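Local atomic coordinates of purine nucleoside phosphorylase (PDB entry 5KO5), a protein that catalyses the reversible phosphorolysis of purine nucleosides, probably including inosine and guanosine, to a free base and ribose 1-phosphate, and here holds cytosine. Residues A[117-122]-A[192-197]; A[136-141]-A[214-219]; A[166-171]-A[222-227]; A[245-250]-A[255-260]. All blocks are in the same frame, centred on the assembly; numbering follows the deposited sequence. Where two conformers were deposited one is given.

Contacts 1, 2 and 3 are buried, and each joins parts of the chain at least 50 residues apart; contact 4 lies nearer the surface and closes a short turn. Strands 112-121 and 236-246, neighbours in the central sheet, carry contacts 1 and 4, and both contacts touch cytosine, whose pocket contact 2 reaches through Val219. Contact 2 brings strand 131-139 against the approach to strand 218-220 at the subunit interface, whereas contact 3 packs the loop before helix 170-182 on the first turn of helix 224-232. Contacts 2 and 3 meet mainly through apolar groups, contact 1 combines packing with a water bridge, and contact 4 is a polar network around a base-binding amide. His137 of contact 2 bonds to Tyr168 of contact 3.

Contact 1 of 4, residues A[117-122]-A[192-197]; sequences NLAGGI and GVYAFN. With CYT (6-aminopyrimidin-2(1H)-one), chain B; EDO (1,2-ethanediol), chain C.
Ala119 and Tyr194 mark the closest approach of the two backbones, their CA atoms 8.7 Å apart, and no hydrogen bond passes directly between segments 117-122 and 192-197. The Tyr194 ring bridges the distance. With CG anti to the backbone N (chi1 -179°), its CE2 corner reaches the Asn117 amide, where ND2 is 3.6 Å from CE2. The amide and ring planes are turned 52° apart, an oblique packing rather than a stack, and the methyl of Ala119 nears the same corner, also obliquely, from the other side of the ring plane, 4.4 Å from Tyr194 CE2. Asn117 keeps its polar ends for other residues: OD1 bonds to Ser241 and ND2 to Thr223. A water in the plane of the tyrosine ring completes the link, bonded to Tyr194 OH at 2.7 Å and donating to Leu118 O over the same length. That carbonyl already borders the base pocket, where Gly120 N comes within 3.3 Å of cytosine C4. Leu118 N donates to O2 of a 1,2-ethanediol, probably from the crystallisation liquor. Tyr194 OH also bonds to Ser222 N. Strand 112-121 pairs with strand 236-246, strand 189-196 with strand 131-139, and strand 218-220 with both contacting strands.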
loop_
_atom_site.group_PDB
_atom_site.type_symbol
_atom_site.label_atom_id
_atom_site.label_comp_id
_atom_site.label_asym_id
_atom_site.label_seq_id
_atom_site.Cartn_x
_atom_site.Cartn_y
_atom_site.Cartn_z
ATOM N N ASN A 117 14.779 7.443 15.570
ATOM C CA ASN A 117 13.337 7.274 15.632
ATOM C C ASN A 117 12.995 6.442 16.862
ATOM O O ASN A 117 13.868 5.835 17.486
ATOM C CB ASN A 117 12.767 6.657 14.340
ATOM C CG ASN A 117 13.256 5.238 14.082
ATOM O OD1 ASN A 117 13.051 4.334 14.892
ATOM N ND2 ASN A 117 13.880 5.033 12.928
ATOM N N LEU A 118 11.713 6.446 17.217
ATOM C CA LEU A 118 11.166 5.542 18.221
ATOM C C LEU A 118 10.430 4.429 17.490
ATOM O O LEU A 118 9.717 4.683 16.512
ATOM C CB LEU A 118 10.194 6.273 19.154
ATOM C CG LEU A 118 10.713 6.898 20.453
ATOM C CD1 LEU A 118 11.278 5.846 21.400
ATOM C CD2 LEU A 118 11.738 7.959 20.177
ATOM N N ALA A 119 10.619 3.190 17.937
ATOM C CA ALA A 119 10.063 2.067 17.196
ATOM C C ALA A 119 9.590 0.973 18.143
ATOM O O ALA A 119 9.988 0.915 19.306
ATOM C CB ALA A 119 11.108 1.481 16.231
ATOM N N GLY A 120 8.726 0.099 17.628
ATOM C CA GLY A 120 8.361 -1.112 18.335
ATOM C C GLY A 120 9.332 -2.247 18.039
ATOM O O GLY A 120 9.722 -2.459 16.889
ATOM N N GLY A 121 9.703 -2.976 19.085
ATOM C CA GLY A 121 10.552 -4.145 18.904
ATOM C C GLY A 121 9.730 -5.371 18.533
ATOM O O GLY A 121 8.701 -5.657 19.155
ATOM N N ILE A 122 10.186 -6.093 17.515
ATOM C CA ILE A 122 9.585 -7.349 17.086
ATOM C C ILE A 122 10.458 -8.535 17.478
ATOM O O ILE A 122 9.974 -9.513 18.045
ATOM C CB ILE A 122 9.324 -7.339 15.563
ATOM C CG1 ILE A 122 8.408 -6.182 15.161
ATOM C CG2 ILE A 122 8.737 -8.675 15.122
ATOM C CD1 ILE A 122 6.972 -6.307 15.688
ATOM N N GLY A 192 19.406 -4.463 13.110
ATOM C CA GLY A 192 18.197 -5.128 12.667
ATOM C C GLY A 192 17.549 -4.468 11.471
ATOM O O GLY A 192 17.959 -3.396 11.009
ATOM N N VAL A 193 16.500 -5.136 10.999
ATOM C CA VAL A 193 15.728 -4.721 9.832
ATOM C C VAL A 193 14.497 -3.958 10.301
ATOM O O VAL A 193 13.768 -4.425 11.188
ATOM C CB VAL A 193 15.307 -5.950 9.007
ATOM C CG1 VAL A 193 14.340 -5.552 7.880
ATOM C CG2 VAL A 193 16.529 -6.661 8.452
ATOM N N TYR A 194 14.250 -2.800 9.690
ATOM C CA TYR A 194 13.154 -1.905 10.061
ATOM C C TYR A 194 11.979 -2.077 9.101
ATOM O O TYR A 194 12.125 -1.896 7.887
ATOM C CB TYR A 194 13.664 -0.464 10.011
ATOM C CG TYR A 194 12.697 0.640 10.389
ATOM C CD1 TYR A 194 11.829 1.180 9.446
ATOM C CD2 TYR A 194 12.724 1.202 11.665
ATOM C CE1 TYR A 194 10.975 2.216 9.780
ATOM C CE2 TYR A 194 11.872 2.245 12.012
ATOM C CZ TYR A 194 11.003 2.742 11.063
ATOM O OH TYR A 194 10.171 3.778 11.386
ATOM N N ALA A 195 10.807 -2.399 9.639
ATOM C CA ALA A 195 9.595 -2.414 8.828
ATOM C C ALA A 195 8.934 -1.051 8.916
ATOM O O ALA A 195 8.692 -0.553 10.016
ATOM C CB ALA A 195 8.611 -3.460 9.346
ATOM N N PHE A 196 8.608 -0.468 7.756
ATOM C CA PHE A 196 7.913 0.815 7.694
ATOM C C PHE A 196 6.414 0.545 7.618
ATOM O O PHE A 196 5.920 0.027 6.610
ATOM C CB PHE A 196 8.416 1.599 6.483
ATOM C CG PHE A 196 7.763 2.953 6.272
ATOM C CD1 PHE A 196 7.148 3.661 7.310
ATOM C CD2 PHE A 196 7.777 3.521 4.996
ATOM C CE1 PHE A 196 6.555 4.903 7.068
ATOM C CE2 PHE A 196 7.185 4.771 4.753
ATOM C CZ PHE A 196 6.583 5.469 5.802
ATOM N N ASN A 197 5.714 0.838 8.724
ATOM C CA ASN A 197 4.253 0.900 8.793
ATOM C C ASN A 197 3.841 2.344 8.575
ATOM O O ASN A 197 4.204 3.220 9.360
ATOM C CB ASN A 197 3.813 0.469 10.194
ATOM C CG ASN A 197 2.359 0.795 10.489
ATOM O OD1 ASN A 197 1.529 0.841 9.579
ATOM N ND2 ASN A 197 2.037 0.999 11.773
HETATM N N3 CYT B . 5.494 1.560 17.167
HETATM C C4 CYT B . 5.848 1.476 18.450
HETATM N N1 CYT B . 6.526 3.697 17.052
HETATM C C2 CYT B . 5.805 2.664 16.442
HETATM O O2 CYT B . 5.448 2.780 15.265
HETATM N N4 CYT B . 5.501 0.369 19.115
HETATM C C5 CYT B . 6.592 2.516 19.089
HETATM C C6 CYT B . 6.899 3.597 18.359
HETATM C C1 EDO C . 9.359 7.729 14.494
HETATM O O1 EDO C . 8.157 7.670 13.716
HETATM C C2 EDO C . 9.636 9.135 14.978
HETATM O O2 EDO C . 10.283 9.047 16.245
HETATM O O HOH W 1 10.011 4.889 13.816
#

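Contact 2 of 4, residues A[136-141]-A[214-219]; sequences GHINFP and LGCDVV. With CYT (6-aminopyrimidin-2(1H)-one), chain B.
Ile138 fills the denser part of this contact, meeting both Cys216 and Leu214. The isoleucine chain is fully extended (chi2 180°), which carries CD1 across to the sulfur; the 3.4 Å between Ile138 CD1 and Cys216 SG belongs to one of two deposited cysteine conformers, so its shortness is doubtful. The same methyl lies 3.8 Å from Leu214 O. The other branch of the isoleucine turns back on its own segment, with Ile138 CG2 3.6 Å above one face of the Phe140 ring, offset toward the rim. Here the end of strand 131-139 passes into helix 140-143, against the turn that leads from helix 205-213 to strand 218-220, and both belong to the trimer interface of the phosphorylase fold. Met210 of the third subunit packs on Ile138, Phe140 and Leu214, while Leu214 of the second subunit meets its counterpart. Packing is looser between Phe140 and Leu214: Leu214 CD1 approaches the ring edge near its plane, 4.5 Å from Phe140 CZ. Further round the turn, Gly215 and Asp217 are partly exposed. Gly215 turns the chain with a positive phi (89°), and Asp217 uses its carboxylate to bond Val193 N and Asn123 ND2.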
loop_
_atom_site.group_PDB
_atom_site.type_symbol
_atom_site.label_atom_id
_atom_site.label_comp_id
_atom_site.label_asym_id
_atom_site.label_seq_id
_atom_site.Cartn_x
_atom_site.Cartn_y
_atom_site.Cartn_z
ATOM N N GLY A 136 18.794 -2.466 7.200
ATOM C CA GLY A 136 17.985 -2.726 6.022
ATOM C C GLY A 136 16.545 -2.466 6.389
ATOM O O GLY A 136 16.222 -2.179 7.551
ATOM N N HIS A 137 15.660 -2.568 5.394
ATOM C CA HIS A 137 14.264 -2.261 5.685
ATOM C C HIS A 137 13.299 -3.074 4.835
ATOM O O HIS A 137 13.660 -3.627 3.791
ATOM C CB HIS A 137 13.952 -0.761 5.582
ATOM C CG HIS A 137 14.038 -0.185 4.198
ATOM N ND1 HIS A 137 14.759 0.957 3.926
ATOM C CD2 HIS A 137 13.450 -0.546 3.027
ATOM C CE1 HIS A 137 14.634 1.267 2.649
ATOM N NE2 HIS A 137 13.840 0.373 2.079
ATOM N N ILE A 138 12.050 -3.121 5.302
ATOM C CA ILE A 138 10.922 -3.610 4.513
ATOM C C ILE A 138 9.940 -2.456 4.394
ATOM O O ILE A 138 9.352 -2.017 5.390
ATOM C CB ILE A 138 10.264 -4.850 5.119
ATOM C CG1 ILE A 138 11.298 -5.983 5.170
ATOM C CG2 ILE A 138 9.049 -5.256 4.274
ATOM C CD1 ILE A 138 10.796 -7.270 5.756
ATOM N N ASN A 139 9.797 -1.937 3.187
ATOM C CA ASN A 139 9.078 -0.688 2.924
ATOM C C ASN A 139 7.690 -1.055 2.420
ATOM O O ASN A 139 7.459 -1.127 1.216
ATOM C CB ASN A 139 9.881 0.050 1.857
ATOM C CG ASN A 139 9.304 1.386 1.456
ATOM O OD1 ASN A 139 8.343 1.898 2.035
ATOM N ND2 ASN A 139 9.918 1.980 0.425
ATOM N N PHE A 140 6.753 -1.280 3.345
ATOM C CA PHE A 140 5.405 -1.633 2.912
ATOM C C PHE A 140 4.776 -0.561 2.036
ATOM O O PHE A 140 4.178 -0.924 1.007
ATOM C CB PHE A 140 4.538 -2.031 4.112
ATOM C CG PHE A 140 4.931 -3.359 4.708
ATOM C CD1 PHE A 140 4.550 -4.547 4.093
ATOM C CD2 PHE A 140 5.714 -3.420 5.850
ATOM C CE1 PHE A 140 4.923 -5.771 4.630
ATOM C CE2 PHE A 140 6.087 -4.636 6.386
ATOM C CZ PHE A 140 5.685 -5.812 5.780
ATOM N N PRO A 141 4.876 0.736 2.346
ATOM C CA PRO A 141 4.370 1.737 1.395
ATOM C C PRO A 141 5.012 1.615 0.023
ATOM O O PRO A 141 4.312 1.720 -0.995
ATOM C CB PRO A 141 4.686 3.075 2.095
ATOM C CG PRO A 141 4.630 2.707 3.588
ATOM C CD PRO A 141 5.346 1.369 3.601
ATOM N N LEU A 214 8.123 -12.498 9.062
ATOM C CA LEU A 214 8.744 -11.951 7.863
ATOM C C LEU A 214 10.170 -11.462 8.090
ATOM O O LEU A 214 10.728 -10.801 7.206
ATOM C CB LEU A 214 7.881 -10.838 7.273
ATOM C CG LEU A 214 6.537 -11.363 6.790
ATOM C CD1 LEU A 214 5.744 -10.261 6.127
ATOM C CD2 LEU A 214 6.772 -12.533 5.842
ATOM N N GLY A 215 10.766 -11.778 9.243
ATOM C CA GLY A 215 12.134 -11.422 9.551
ATOM C C GLY A 215 12.333 -10.068 10.204
ATOM O O GLY A 215 13.418 -9.812 10.741
ATOM N N CYS A 216 11.313 -9.209 10.195
ATOM C CA CYS A 216 11.465 -7.844 10.687
ATOM C C CYS A 216 11.874 -7.821 12.153
ATOM O O CYS A 216 11.343 -8.566 12.979
ATOM C CB CYS A 216 10.151 -7.080 10.550
ATOM S SG CYS A 216 9.494 -6.981 8.888
ATOM N N ASP A 217 12.806 -6.933 12.479
ATOM C CA ASP A 217 13.260 -6.780 13.855
ATOM C C ASP A 217 12.580 -5.646 14.601
ATOM O O ASP A 217 12.388 -5.763 15.815
ATOM C CB ASP A 217 14.777 -6.575 13.887
ATOM C CG ASP A 217 15.518 -7.754 13.280
ATOM O OD1 ASP A 217 15.410 -8.854 13.860
ATOM O OD2 ASP A 217 16.174 -7.609 12.232
ATOM N N VAL A 218 12.243 -4.547 13.919
ATOM C CA VAL A 218 11.610 -3.378 14.524
ATOM C C VAL A 218 10.578 -2.846 13.536
ATOM O O VAL A 218 10.640 -3.131 12.340
ATOM C CB VAL A 218 12.609 -2.260 14.921
ATOM C CG1 VAL A 218 13.767 -2.818 15.733
ATOM C CG2 VAL A 218 13.137 -1.551 13.703
ATOM N N VAL A 219 9.612 -2.083 14.049
ATOM C CA VAL A 219 8.583 -1.474 13.204
ATOM C C VAL A 219 8.368 -0.028 13.637
ATOM O O VAL A 219 8.365 0.285 14.835
ATOM C CB VAL A 219 7.268 -2.292 13.215
ATOM C CG1 VAL A 219 6.677 -2.393 14.624
ATOM C CG2 VAL A 219 6.241 -1.702 12.247
HETATM N N3 CYT B . 5.494 1.560 17.167
HETATM C C4 CYT B . 5.848 1.476 18.450
HETATM N N1 CYT B . 6.526 3.697 17.052
HETATM C C2 CYT B . 5.805 2.664 16.442
HETATM O O2 CYT B . 5.448 2.780 15.265
HETATM N N4 CYT B . 5.501 0.369 19.115
HETATM C C5 CYT B . 6.592 2.516 19.089
HETATM C C6 CYT B . 6.899 3.597 18.359
#

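Contact 3 of 4, residues A[166-171]-A[222-227]; sequences NAYDRL and STVPEV
Tyr168 reaches across to Val227, the two side chains crossing at about a right angle. From CB the ring leaves with CG beside the backbone N (chi1 -58°). Gly136 lies over one side of the ring, its N 3.6 Å from Tyr168 CD2 and its CA 3.7 Å from Tyr168 CE2. From the other side of the plane Val227 comes in, its CG2 3.7 Å from Tyr168 CE1. Further out, CZ meets the second branch of that valine, Val227 CG1, also at 3.7 Å, in an oblique approach to the ring. The hydroxyl at the tip touches both Val227 methyls and, more loosely, Val224 CG2, 4.0 Å from Tyr168 OH. This buried oxygen finds its polar partner in His137, bonding to ND1. The contact thus joins the loop before helix 170-182 to the first turn of helix 224-232, which lies against the central sheet of this alpha/beta fold, with Val227 also touching Ile115 and Val237. Ala167 adds a methyl from the loop, its CB 3.9 Å from Val227 CG1. At the start of the helix Thr223 occupies the N-cap position, and its OG1 shares a hydrogen bond with Ser222 OG at 2.9 Å. Deeper in the same turn, Glu226 forms a salt bridge with Arg86.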
loop_
_atom_site.group_PDB
_atom_site.type_symbol
_atom_site.label_atom_id
_atom_site.label_comp_id
_atom_site.label_asym_id
_atom_site.label_seq_id
_atom_site.Cartn_x
_atom_site.Cartn_y
_atom_site.Cartn_z
ATOM N N ASN A 166 22.940 -0.564 -0.308
ATOM C CA ASN A 166 23.866 0.148 0.565
ATOM C C ASN A 166 23.233 1.421 1.115
ATOM O O ASN A 166 23.921 2.417 1.357
ATOM C CB ASN A 166 25.188 0.446 -0.143
ATOM C CG ASN A 166 25.849 -0.807 -0.689
ATOM O OD1 ASN A 166 26.240 -0.858 -1.856
ATOM N ND2 ASN A 166 25.965 -1.828 0.151
ATOM N N ALA A 167 21.918 1.390 1.331
ATOM C CA ALA A 167 21.223 2.557 1.862
ATOM C C ALA A 167 21.687 2.891 3.271
ATOM O O ALA A 167 21.758 4.070 3.633
ATOM C CB ALA A 167 19.719 2.305 1.851
ATOM N N TYR A 168 22.018 1.877 4.069
ATOM C CA TYR A 168 22.473 2.050 5.450
ATOM C C TYR A 168 23.968 1.752 5.490
ATOM O O TYR A 168 24.385 0.591 5.513
ATOM C CB TYR A 168 21.682 1.128 6.372
ATOM C CG TYR A 168 20.198 1.376 6.284
ATOM C CD1 TYR A 168 19.607 2.386 7.037
ATOM C CD2 TYR A 168 19.386 0.642 5.422
ATOM C CE1 TYR A 168 18.250 2.653 6.959
ATOM C CE2 TYR A 168 18.019 0.906 5.337
ATOM C CZ TYR A 168 17.458 1.918 6.106
ATOM O OH TYR A 168 16.111 2.184 6.037
ATOM N N ASP A 169 24.777 2.811 5.510
ATOM C CA ASP A 169 26.227 2.683 5.385
ATOM C C ASP A 169 26.818 1.775 6.465
ATOM O O ASP A 169 26.572 1.957 7.661
ATOM C CB ASP A 169 26.845 4.078 5.466
ATOM C CG ASP A 169 28.324 4.081 5.162
ATOM O OD1 ASP A 169 28.688 4.167 3.969
ATOM O OD2 ASP A 169 29.125 3.990 6.111
ATOM N N ARG A 170 27.619 0.796 6.034
ATOM C CA ARG A 170 28.181 -0.166 6.978
ATOM C C ARG A 170 29.209 0.482 7.895
ATOM O O ARG A 170 29.219 0.222 9.104
ATOM C CB ARG A 170 28.799 -1.338 6.222
ATOM C CG ARG A 170 27.838 -2.480 5.953
ATOM C CD ARG A 170 27.652 -2.714 4.467
ATOM N NE ARG A 170 27.021 -4.004 4.203
ATOM C CZ ARG A 170 27.647 -5.049 3.674
ATOM N NH1 ARG A 170 28.926 -4.957 3.333
ATOM N NH2 ARG A 170 26.992 -6.185 3.476
ATOM N N LEU A 171 30.071 1.337 7.343
ATOM C CA LEU A 171 31.100 1.972 8.160
ATOM C C LEU A 171 30.487 2.839 9.250
ATOM O O LEU A 171 31.012 2.907 10.366
ATOM C CB LEU A 171 32.038 2.792 7.281
ATOM C CG LEU A 171 32.965 1.976 6.382
ATOM C CD1 LEU A 171 33.871 2.891 5.569
ATOM C CD2 LEU A 171 33.781 0.996 7.209
ATOM N N SER A 222 8.338 5.991 10.259
ATOM C CA SER A 222 9.121 7.084 9.704
ATOM C C SER A 222 10.353 6.503 9.033
ATOM O O SER A 222 10.424 5.300 8.764
ATOM C CB SER A 222 9.512 8.072 10.814
ATOM O OG SER A 222 10.458 7.478 11.679
ATOM N N THR A 223 11.315 7.387 8.763
ATOM C CA THR A 223 12.712 7.055 8.493
ATOM C C THR A 223 12.949 6.550 7.076
ATOM O O THR A 223 13.771 7.116 6.355
ATOM C CB THR A 223 13.251 6.097 9.551
ATOM O OG1 THR A 223 13.180 6.758 10.825
ATOM C CG2 THR A 223 14.702 5.730 9.261
ATOM N N VAL A 224 12.242 5.501 6.661
ATOM C CA VAL A 224 12.408 4.925 5.328
ATOM C C VAL A 224 12.229 5.957 4.211
ATOM O O VAL A 224 13.029 5.959 3.263
ATOM C CB VAL A 224 11.542 3.662 5.166
ATOM C CG1 VAL A 224 11.471 3.216 3.705
ATOM C CG2 VAL A 224 12.094 2.539 6.048
ATOM N N PRO A 225 11.248 6.868 4.266
ATOM C CA PRO A 225 11.155 7.867 3.178
ATOM C C PRO A 225 12.392 8.738 3.086
ATOM O O PRO A 225 12.934 8.939 1.991
ATOM C CB PRO A 225 9.892 8.671 3.537
ATOM C CG PRO A 225 9.058 7.686 4.367
ATOM C CD PRO A 225 10.087 6.938 5.180
ATOM N N GLU A 226 12.892 9.198 4.234
ATOM C CA GLU A 226 14.079 10.046 4.233
ATOM C C GLU A 226 15.297 9.275 3.769
ATOM O O GLU A 226 16.131 9.820 3.031
ATOM C CB GLU A 226 14.333 10.599 5.638
ATOM C CG GLU A 226 13.299 11.581 6.111
ATOM C CD GLU A 226 12.263 10.951 7.010
ATOM O OE1 GLU A 226 11.835 9.826 6.709
ATOM O OE2 GLU A 226 11.872 11.587 8.016
ATOM N N VAL A 227 15.434 8.019 4.210
ATOM C CA VAL A 227 16.535 7.167 3.774
ATOM C C VAL A 227 16.555 7.050 2.258
ATOM O O VAL A 227 17.619 7.122 1.628
ATOM C CB VAL A 227 16.440 5.777 4.434
ATOM C CG1 VAL A 227 17.457 4.830 3.811
ATOM C CG2 VAL A 227 16.660 5.874 5.940
#

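Contact 4 of 4, residues A[245-250]-A[255-260]; sequences NNSILD and VSINHE. With CYT (6-aminopyrimidin-2(1H)-one), chain B.
The base-binding pocket is closed at this point by a helical turn and the extended chain after it, which bring Asn245, Ser247 and Ile257 around the cytosine amino group. Cytosine N4 donates to Asn245 OD1 at 2.9 Å (162°), and the other end of that amide is held in turn: Asn245 ND2 donates to Asp250 OD2 at 2.9 Å and to Ser247 OG at 3.0 Å. These bonds fix the flip of the amide so that its oxygen faces the base, consistent with the asparagine that recognises purines in this family. Ser247 OG also bonds to Glu203, itself a partner of cytosine. Ile257 crosses the Asn245 amide at about a right angle, with CG1 3.8 Å from Asn245 ND2 and CD1 3.7 Å from Ser247 OG, while its other branch, CG2, rests 3.7 Å from cytosine N4. Away from the base the turn is closed by the backbone, Val255 N donating to Asp250 O almost straight (178°), and Val255 CG1 packs beside the Asp250 carboxylate. Asp250 OD2, met by Asn245 on its anti side but tilted from the carboxylate plane, also accepts from a water at 2.6 Å that donates a second bond to Ser256 O.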
loop_
_atom_site.group_PDB
_atom_site.type_symbol
_atom_site.label_atom_id
_atom_site.label_comp_id
_atom_site.label_asym_id
_atom_site.label_seq_id
_atom_site.Cartn_x
_atom_site.Cartn_y
_atom_site.Cartn_z
ATOM N N ASN A 245 9.116 -0.441 23.222
ATOM C CA ASN A 245 8.401 -1.566 23.803
ATOM C C ASN A 245 8.670 -2.746 22.894
ATOM O O ASN A 245 9.059 -2.571 21.740
ATOM C CB ASN A 245 6.891 -1.291 23.828
ATOM C CG ASN A 245 6.298 -1.236 22.436
ATOM O OD1 ASN A 245 6.616 -0.332 21.658
ATOM N ND2 ASN A 245 5.461 -2.216 22.097
ATOM N N ASN A 246 8.459 -3.949 23.408
ATOM C CA ASN A 246 8.469 -5.128 22.556
ATOM C C ASN A 246 7.024 -5.493 22.257
ATOM O O ASN A 246 6.291 -5.947 23.145
ATOM C CB ASN A 246 9.210 -6.301 23.184
ATOM C CG ASN A 246 9.399 -7.415 22.200
ATOM O OD1 ASN A 246 8.429 -8.032 21.783
ATOM N ND2 ASN A 246 10.637 -7.632 21.759
ATOM N N SER A 247 6.620 -5.291 21.005
ATOM C CA SER A 247 5.216 -5.464 20.655
ATOM C C SER A 247 4.790 -6.922 20.674
ATOM O O SER A 247 3.610 -7.210 20.886
ATOM C CB SER A 247 4.926 -4.822 19.300
ATOM O OG SER A 247 5.269 -3.447 19.342
ATOM N N ILE A 248 5.717 -7.850 20.432
ATOM C CA ILE A 248 5.368 -9.266 20.491
ATOM C C ILE A 248 5.086 -9.672 21.929
ATOM O O ILE A 248 4.081 -10.327 22.225
ATOM C CB ILE A 248 6.486 -10.121 19.862
ATOM C CG1 ILE A 248 6.549 -9.916 18.340
ATOM C CG2 ILE A 248 6.309 -11.604 20.223
ATOM C CD1 ILE A 248 5.309 -10.374 17.589
ATOM N N LEU A 249 5.968 -9.269 22.844
ATOM C CA LEU A 249 5.757 -9.531 24.259
ATOM C C LEU A 249 4.483 -8.858 24.752
ATOM O O LEU A 249 3.696 -9.465 25.488
ATOM C CB LEU A 249 6.975 -9.037 25.041
ATOM C CG LEU A 249 7.366 -9.682 26.360
ATOM C CD1 LEU A 249 7.403 -11.185 26.210
ATOM C CD2 LEU A 249 8.732 -9.151 26.772
ATOM N N ASP A 250 4.244 -7.608 24.335
ATOM C CA ASP A 250 3.050 -6.911 24.800
ATOM C C ASP A 250 1.783 -7.612 24.319
ATOM O O ASP A 250 0.800 -7.707 25.064
ATOM C CB ASP A 250 3.047 -5.453 24.342
ATOM C CG ASP A 250 4.141 -4.624 24.992
ATOM O OD1 ASP A 250 4.681 -5.047 26.042
ATOM O OD2 ASP A 250 4.438 -3.544 24.444
ATOM N N VAL A 255 -0.837 -6.126 26.779
ATOM C CA VAL A 255 -0.367 -4.817 27.227
ATOM C C VAL A 255 -0.461 -3.839 26.063
ATOM O O VAL A 255 -0.011 -4.136 24.947
ATOM C CB VAL A 255 1.069 -4.890 27.778
ATOM C CG1 VAL A 255 1.655 -3.492 27.966
ATOM C CG2 VAL A 255 1.091 -5.657 29.090
ATOM N N SER A 256 -1.009 -2.659 26.333
ATOM C CA SER A 256 -1.248 -1.670 25.293
ATOM C C SER A 256 0.035 -0.942 24.915
ATOM O O SER A 256 0.980 -0.844 25.701
ATOM C CB SER A 256 -2.250 -0.636 25.794
ATOM O OG SER A 256 -1.710 0.074 26.898
ATOM N N ILE A 257 0.050 -0.423 23.694
ATOM C CA ILE A 257 1.087 0.485 23.208
ATOM C C ILE A 257 0.531 1.897 23.298
ATOM O O ILE A 257 -0.640 2.128 22.975
ATOM C CB ILE A 257 1.452 0.144 21.751
ATOM C CG1 ILE A 257 1.798 -1.348 21.596
ATOM C CG2 ILE A 257 2.592 1.033 21.265
ATOM C CD1 ILE A 257 2.078 -1.767 20.150
ATOM N N ASN A 258 1.355 2.853 23.725
ATOM C CA ASN A 258 0.828 4.166 24.060
ATOM C C ASN A 258 1.898 5.233 23.841
ATOM O O ASN A 258 3.054 5.042 24.227
ATOM C CB ASN A 258 0.354 4.117 25.521
ATOM C CG ASN A 258 -0.048 5.458 26.052
ATOM O OD1 ASN A 258 0.777 6.182 26.595
ATOM N ND2 ASN A 258 -1.325 5.795 25.921
ATOM N N HIS A 259 1.513 6.357 23.220
ATOM C CA HIS A 259 2.503 7.386 22.895
ATOM C C HIS A 259 3.127 7.994 24.152
ATOM O O HIS A 259 4.300 8.389 24.132
ATOM C CB HIS A 259 1.899 8.474 21.984
ATOM C CG HIS A 259 2.918 9.421 21.424
ATOM N ND1 HIS A 259 3.966 9.002 20.633
ATOM C CD2 HIS A 259 3.059 10.762 21.553
ATOM C CE1 HIS A 259 4.706 10.043 20.295
ATOM N NE2 HIS A 259 4.177 11.123 20.840
ATOM N N GLU A 260 2.359 8.102 25.241
ATOM C CA GLU A 260 2.933 8.605 26.489
ATOM C C GLU A 260 4.001 7.656 27.021
ATOM O O GLU A 260 5.050 8.099 27.511
ATOM C CB GLU A 260 1.841 8.847 27.539
ATOM C CG GLU A 260 0.798 9.894 27.168
ATOM C CD GLU A 260 -0.333 9.329 26.321
ATOM O OE1 GLU A 260 -0.242 9.405 25.079
ATOM O OE2 GLU A 260 -1.310 8.804 26.899
HETATM N N3 CYT B . 5.494 1.560 17.167
HETATM C C4 CYT B . 5.848 1.476 18.450
HETATM N N1 CYT B . 6.526 3.697 17.052
HETATM C C2 CYT B . 5.805 2.664 16.442
HETATM O O2 CYT B . 5.448 2.780 15.265
HETATM N N4 CYT B . 5.501 0.369 19.115
HETATM C C5 CYT B . 6.592 2.516 19.089
HETATM C C6 CYT B . 6.899 3.597 18.359
HETATM O O HOH W 2 3.785 -1.132 25.307
#